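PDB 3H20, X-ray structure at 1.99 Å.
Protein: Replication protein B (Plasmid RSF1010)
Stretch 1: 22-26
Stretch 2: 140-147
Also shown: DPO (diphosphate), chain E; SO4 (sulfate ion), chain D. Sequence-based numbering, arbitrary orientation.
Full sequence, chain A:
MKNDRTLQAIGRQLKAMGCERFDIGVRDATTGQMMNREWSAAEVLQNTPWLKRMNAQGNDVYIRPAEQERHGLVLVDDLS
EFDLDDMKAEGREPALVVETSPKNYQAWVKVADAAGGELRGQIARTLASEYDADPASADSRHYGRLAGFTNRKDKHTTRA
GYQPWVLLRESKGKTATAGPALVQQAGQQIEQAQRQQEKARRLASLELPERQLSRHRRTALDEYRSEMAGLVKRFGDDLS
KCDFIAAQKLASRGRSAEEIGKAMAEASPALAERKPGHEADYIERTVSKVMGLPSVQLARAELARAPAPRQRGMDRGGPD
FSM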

# COMPACT_ATOMS: atom_id res chain seq x y z
N PHE A 22 8.31 18.28 -13.10
CA PHE A 22 6.95 17.75 -12.94
C PHE A 22 6.75 16.51 -13.83
O PHE A 22 7.35 16.41 -14.91
N ASP A 23 5.89 15.60 -13.40
CA ASP A 23 5.34 14.58 -14.29
C ASP A 23 4.03 15.13 -14.84
O ASP A 23 3.19 15.61 -14.07
N ILE A 24 3.88 15.08 -16.15
CA ILE A 24 2.62 15.41 -16.79
C ILE A 24 2.01 14.11 -17.31
O ILE A 24 2.66 13.34 -18.02
N GLY A 25 0.76 13.86 -16.94
CA GLY A 25 0.05 12.67 -17.42
C GLY A 25 -1.06 13.03 -18.39
O GLY A 25 -1.81 13.99 -18.17
N VAL A 26 -1.17 12.26 -19.46
CA VAL A 26 -2.18 12.46 -20.48
C VAL A 26 -2.94 11.14 -20.66
O VAL A 26 -2.34 10.12 -21.04
N SER A 140 1.76 9.52 -1.83
CA SER A 140 2.82 10.50 -2.11
C SER A 140 3.06 10.75 -3.60
O SER A 140 3.80 11.68 -3.97
N ARG A 141 2.44 9.94 -4.46
CA ARG A 141 2.65 10.04 -5.91
C ARG A 141 1.35 10.19 -6.73
O ARG A 141 1.30 9.84 -7.90
N HIS A 142 0.30 10.72 -6.11
CA HIS A 142 -0.98 10.79 -6.82
C HIS A 142 -1.05 12.00 -7.73
O HIS A 142 -0.57 13.08 -7.38
N TYR A 143 -1.65 11.80 -8.90
CA TYR A 143 -1.82 12.86 -9.89
C TYR A 143 -2.97 13.78 -9.48
O TYR A 143 -4.04 13.31 -9.08
N GLY A 144 -2.75 15.09 -9.59
CA GLY A 144 -3.84 16.04 -9.63
C GLY A 144 -4.11 16.56 -11.03
O GLY A 144 -3.41 16.20 -11.98
N ARG A 145 -5.13 17.39 -11.16
CA ARG A 145 -5.47 17.99 -12.45
C ARG A 145 -4.64 19.25 -12.71
O ARG A 145 -4.36 20.02 -11.79
N LEU A 146 -4.25 19.45 -13.96
CA LEU A 146 -3.63 20.70 -14.38
C LEU A 146 -4.67 21.68 -14.91
O LEU A 146 -5.47 21.35 -15.78
N ALA A 147 -4.65 22.90 -14.37
CA ALA A 147 -5.62 23.92 -14.75
C ALA A 147 -5.43 24.35 -16.20
O ALA A 147 -4.32 24.28 -16.73

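Ser140 opens stretch 2 too far from the strand 22-26 to touch it. With chi1 at 63° (p), it binds the sulfate ion instead: Ser140 N donates to SO4 O4 at 2.8 Å with an N-H...acceptor angle of 150°, and Ser140 OG donates to SO4 O3 at a very short 2.5 Å. The sulfate probably comes from the crystallisation liquor.

Arg141 makes the charged link between the stretches. Its CA-to-CB bond points sideways, yet three successive m rotamers (chi1 -68°, chi2 -77°, chi3 -77°) bring the guanidinium to Asp23, whose CB points toward stretch 2 with chi1 at -66° (m). Arg141 NH2 and Arg141 NH1 each donate to Asp23 OD2 at 3.0 Å, with angles of 142-143°. One carboxylate oxygen thus sits between two donors, near the guanidinium plane and at its edge, so that both N-H groups can reach it, each some way from linear. Opposite charges at this separation make the pair a salt bridge. Asp23 OD2 also has a hydrogen-bonding partner elsewhere in the structure.

His142 is out of reach of stretch 1, with chi1 at -159° (t).

Tyr143 contributes the largest covered area of any residue here, 76 Å². Its CB points toward stretch 1, and chi1 at -94° lies between wells. The ring extends to the strand backbone: Tyr143 OH lies 3.4 Å from Asp23 CB, 3.7 Å from Ile24 C and 3.6 Å from Gly25 N. These are packing contacts; the hydroxyl's hydrogen bonding is satisfied elsewhere in the structure. Asp23 O lies at the ring edge, near its plane. Gly25 matters to this fit because an ideal CB there would point toward stretch 2 and fall 3.0 Å from Tyr143 CZ, a clash. The bare backbone leaves room for the ring.

Gly144 and Arg145 form a short strand segment but make no contact with stretch 1. Arg145 (chi1 -66°, m; chi2 -67°, m; chi3 -159°, t) serves the diphosphate, Arg145 NH1 donating to DPO O4 at 3.0 Å with a nearly straight angle of 170°. That oxygen lies at the guanidinium edge, near its plane.

Leu146 points toward stretch 1 in a t, p conformation (chi1 -179°, chi2 70°). Ile24 has its CB directed away, but with both chi angles at -65° (m, m) its end comes nearer, and Ile24 CD1 meets Leu146 CD2 at 4.4 Å in a loose apolar contact. Ala147 is out of reach.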

# COMPACT_ATOMS: atom_id res chain seq x y z
CB PHE A 22 5.92 18.80 -13.40
CG PHE A 22 5.95 20.10 -12.60
CD1 PHE A 22 6.79 21.15 -12.98
CD2 PHE A 22 5.12 20.26 -11.49
CE1 PHE A 22 6.81 22.35 -12.25
CE2 PHE A 22 5.13 21.45 -10.75
CZ PHE A 22 5.98 22.50 -11.14
CB ASP A 23 5.04 13.28 -13.54
CG ASP A 23 6.28 12.60 -13.04
OD1 ASP A 23 7.32 12.67 -13.74
OD2 ASP A 23 6.20 11.98 -11.96
CB ILE A 24 2.78 16.43 -17.96
CG1 ILE A 24 3.28 17.79 -17.46
CG2 ILE A 24 1.48 16.57 -18.78
CD1 ILE A 24 2.32 18.56 -16.53
CB VAL A 26 -1.53 12.97 -21.79
CG1 VAL A 26 -2.53 12.97 -22.93
CG2 VAL A 26 -0.96 14.38 -21.60
CB SER A 140 4.13 10.06 -1.44
OG SER A 140 4.56 8.82 -1.98
CB ARG A 141 3.45 8.83 -6.41
CG ARG A 141 4.90 8.79 -5.93
CD ARG A 141 5.77 9.78 -6.70
NE ARG A 141 6.11 9.29 -8.04
CZ ARG A 141 6.31 10.07 -9.10
NH1 ARG A 141 6.19 11.39 -8.98
NH2 ARG A 141 6.62 9.54 -10.28
CB HIS A 142 -2.17 10.79 -5.86
CG HIS A 142 -3.45 10.36 -6.50
ND1 HIS A 142 -3.80 9.03 -6.64
CD2 HIS A 142 -4.44 11.08 -7.07
CE1 HIS A 142 -4.97 8.96 -7.26
NE2 HIS A 142 -5.38 10.19 -7.53
CB TYR A 143 -2.11 12.26 -11.27
CG TYR A 143 -0.91 12.04 -12.17
CD1 TYR A 143 -0.08 13.10 -12.53
CD2 TYR A 143 -0.62 10.78 -12.68
CE1 TYR A 143 1.01 12.91 -13.38
CE2 TYR A 143 0.48 10.58 -13.53
CZ TYR A 143 1.29 11.66 -13.87
OH TYR A 143 2.36 11.47 -14.72
CB ARG A 145 -6.96 18.33 -12.51
CG ARG A 145 -7.87 17.11 -12.48
CD ARG A 145 -7.72 16.27 -13.74
NE ARG A 145 -8.88 15.42 -13.97
CZ ARG A 145 -9.61 15.45 -15.08
NH1 ARG A 145 -10.65 14.63 -15.21
NH2 ARG A 145 -9.30 16.28 -16.06
CB LEU A 146 -2.57 20.43 -15.45
CG LEU A 146 -1.80 21.66 -15.96
CD1 LEU A 146 -0.87 22.20 -14.89
CD2 LEU A 146 -1.03 21.32 -17.23
CB ALA A 147 -5.53 25.11 -13.82
P1 DPO E . -9.99 12.14 -12.09
O1 DPO E . -10.74 11.21 -11.01
O2 DPO E . -9.39 11.25 -13.14
O3 DPO E . -9.10 13.11 -11.34
O4 DPO E . -11.22 12.95 -12.76
P2 DPO E . -12.31 13.77 -11.88
O5 DPO E . -13.08 12.70 -11.13
O6 DPO E . -11.47 14.69 -11.03
O7 DPO E . -13.15 14.47 -12.92
S SO4 D . 2.90 6.33 -0.12
O1 SO4 D . 2.67 5.29 -1.13
O2 SO4 D . 2.93 5.75 1.22
O3 SO4 D . 4.17 6.99 -0.38
O4 SO4 D . 1.81 7.30 -0.20